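PDB 1DYS: endoglucanase from Humicola insolens, which hydrolyses internal beta-1,4-glucosidic linkages in cellulose as a glycoside hydrolase family 6 endoglucanase, contributing to the recycling of plant biomass. Local coordinates for residues 48-53 with 305-310. Numbering follows the deposited sequence.
Sequences GTFYWI and AIVWVK
F50 and W52 carry most of the contact that 48-53 makes with 305-310, and V309 meets both. From CB outward, F50 first packs on V309: CB lies 3.9 Å from V309 CG1, and CG keeps the same neighbour. With CG anti to the carbonyl carbon (chi1 -82°), the two side chains lie side by side, pointing the same way, and V309 CG2 sits over one face of the ring, toward its rim, 4.2 Å from the centroid and 19° off the normal, a CH-pi contact. CD1 passes close to W308 O, and the next atom, CE1, meets V307 CB at 4.0 Å.

The F50 backbone N donates to W308 O at 3.0 Å. That oxygen also receives a CA-H...O contact from T49 CA at 3.3 Å, so two adjacent residues converge on one carbonyl.

W52 makes the second hydrogen bond, NE1 to V309 O at 2.8 Å. The bond is nearly straight at 166° and the acceptor lies in the indole plane, yet the donor stands well above the carbonyl plane. Farther along the ring, CZ2 touches V309 CG1 at 4.0 Å. An alanine at W52 would probably leave V309 O without this donor and open a gap beside V309 CG1.

V309 N and K310 N both bond to D266, fixing the chain just past strand 303-307; K310 NZ is held by E314 O and a salt bridge to D316. Strand 51-53 pairs with 79-85 and strand 303-307 with 262-266, so the contact joins two ends of the curled parallel sheet without pairing them as strands. W52 and K310 are probable substrate-binding residues; the indole bond, straight and in the ring plane, restrains the turn of W52 and ties one to the backbone immediately preceding the other.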
# COMPACT_ATOMS: atom_id res chain seq x y z
N GLY A 48 -9.88 1.22 -23.72
CA GLY A 48 -9.50 0.08 -22.85
C GLY A 48 -8.32 0.44 -21.96
O GLY A 48 -7.48 1.23 -22.35
N THR A 49 -8.30 -0.16 -20.76
CA THR A 49 -7.18 0.05 -19.85
C THR A 49 -6.85 -1.31 -19.23
O THR A 49 -7.79 -2.09 -19.03
CB THR A 49 -7.54 1.08 -18.79
OG1 THR A 49 -7.77 2.34 -19.47
CG2 THR A 49 -6.33 1.40 -17.92
N PHE A 50 -5.57 -1.62 -18.99
CA PHE A 50 -5.31 -2.87 -18.29
C PHE A 50 -5.80 -2.87 -16.85
O PHE A 50 -6.00 -1.83 -16.20
CB PHE A 50 -3.77 -3.02 -18.20
CG PHE A 50 -3.15 -3.57 -19.44
CD1 PHE A 50 -3.38 -3.01 -20.68
CD2 PHE A 50 -2.33 -4.69 -19.37
CE1 PHE A 50 -2.82 -3.54 -21.81
CE2 PHE A 50 -1.77 -5.26 -20.51
CZ PHE A 50 -2.00 -4.67 -21.76
N TYR A 51 -6.02 -4.10 -16.37
CA TYR A 51 -6.35 -4.37 -14.95
C TYR A 51 -5.07 -4.75 -14.21
O TYR A 51 -4.36 -5.68 -14.64
CB TYR A 51 -7.29 -5.58 -14.93
CG TYR A 51 -8.71 -5.36 -15.42
CD1 TYR A 51 -8.93 -5.30 -16.79
CD2 TYR A 51 -9.80 -5.26 -14.58
CE1 TYR A 51 -10.19 -5.12 -17.33
CE2 TYR A 51 -11.08 -5.09 -15.10
CZ TYR A 51 -11.26 -5.01 -16.47
OH TYR A 51 -12.54 -4.82 -16.95
N TRP A 52 -4.77 -4.08 -13.11
CA TRP A 52 -3.59 -4.35 -12.33
C TRP A 52 -3.84 -5.37 -11.22
O TRP A 52 -4.63 -5.15 -10.32
CB TRP A 52 -3.04 -3.07 -11.70
CG TRP A 52 -2.42 -2.15 -12.72
CD1 TRP A 52 -3.03 -1.50 -13.75
CD2 TRP A 52 -1.01 -1.82 -12.81
NE1 TRP A 52 -2.14 -0.73 -14.44
CE2 TRP A 52 -0.89 -0.92 -13.88
CE3 TRP A 52 0.12 -2.18 -12.07
CZ2 TRP A 52 0.35 -0.37 -14.23
CZ3 TRP A 52 1.34 -1.64 -12.42
CH2 TRP A 52 1.45 -0.73 -13.50
N ILE A 53 -3.08 -6.47 -11.37
CA ILE A 53 -3.24 -7.57 -10.39
C ILE A 53 -2.06 -7.50 -9.44
O ILE A 53 -1.09 -8.29 -9.53
CB ILE A 53 -3.34 -8.93 -11.09
CG1 ILE A 53 -4.35 -9.00 -12.23
CG2 ILE A 53 -3.77 -9.96 -10.01
CD1 ILE A 53 -5.70 -8.39 -12.03
N ALA A 305 0.90 -2.54 -30.61
CA ALA A 305 -0.22 -1.67 -30.29
C ALA A 305 0.17 -0.57 -29.31
O ALA A 305 1.13 -0.70 -28.55
CB ALA A 305 -1.38 -2.48 -29.69
N ILE A 306 -0.57 0.52 -29.41
CA ILE A 306 -0.51 1.56 -28.37
C ILE A 306 -1.65 1.16 -27.43
O ILE A 306 -2.72 0.79 -27.91
CB ILE A 306 -0.70 3.01 -28.88
CG1 ILE A 306 0.59 3.37 -29.63
CG2 ILE A 306 -1.01 3.95 -27.71
CD1 ILE A 306 0.56 4.53 -30.59
N VAL A 307 -1.39 1.03 -26.13
CA VAL A 307 -2.39 0.68 -25.14
C VAL A 307 -2.38 1.68 -23.99
O VAL A 307 -1.55 2.62 -23.94
CB VAL A 307 -2.12 -0.76 -24.57
CG1 VAL A 307 -2.29 -1.80 -25.67
CG2 VAL A 307 -0.71 -0.77 -23.96
N TRP A 308 -3.35 1.61 -23.08
CA TRP A 308 -3.30 2.30 -21.79
C TRP A 308 -3.15 1.20 -20.70
O TRP A 308 -3.95 0.25 -20.62
CB TRP A 308 -4.51 3.14 -21.43
CG TRP A 308 -4.74 4.39 -22.21
CD1 TRP A 308 -4.10 4.78 -23.34
CD2 TRP A 308 -5.67 5.41 -21.87
NE1 TRP A 308 -4.58 6.03 -23.74
CE2 TRP A 308 -5.54 6.41 -22.86
CE3 TRP A 308 -6.60 5.58 -20.83
CZ2 TRP A 308 -6.37 7.55 -22.82
CZ3 TRP A 308 -7.40 6.69 -20.80
CH2 TRP A 308 -7.25 7.68 -21.79
N VAL A 309 -2.07 1.36 -19.91
CA VAL A 309 -1.84 0.35 -18.86
C VAL A 309 -2.04 1.02 -17.51
O VAL A 309 -2.91 0.61 -16.78
CB VAL A 309 -0.42 -0.20 -19.04
CG1 VAL A 309 -0.21 -1.35 -18.06
CG2 VAL A 309 -0.14 -0.67 -20.46
N LYS A 310 -1.24 2.06 -17.16
CA LYS A 310 -1.53 2.74 -15.89
C LYS A 310 -2.86 3.44 -16.00
O LYS A 310 -3.13 4.13 -17.00
CB LYS A 310 -0.46 3.84 -15.73
CG LYS A 310 -0.70 4.91 -14.70
CD LYS A 310 -0.56 4.40 -13.27
CE LYS A 310 -1.11 5.50 -12.36
NZ LYS A 310 -0.78 5.16 -10.92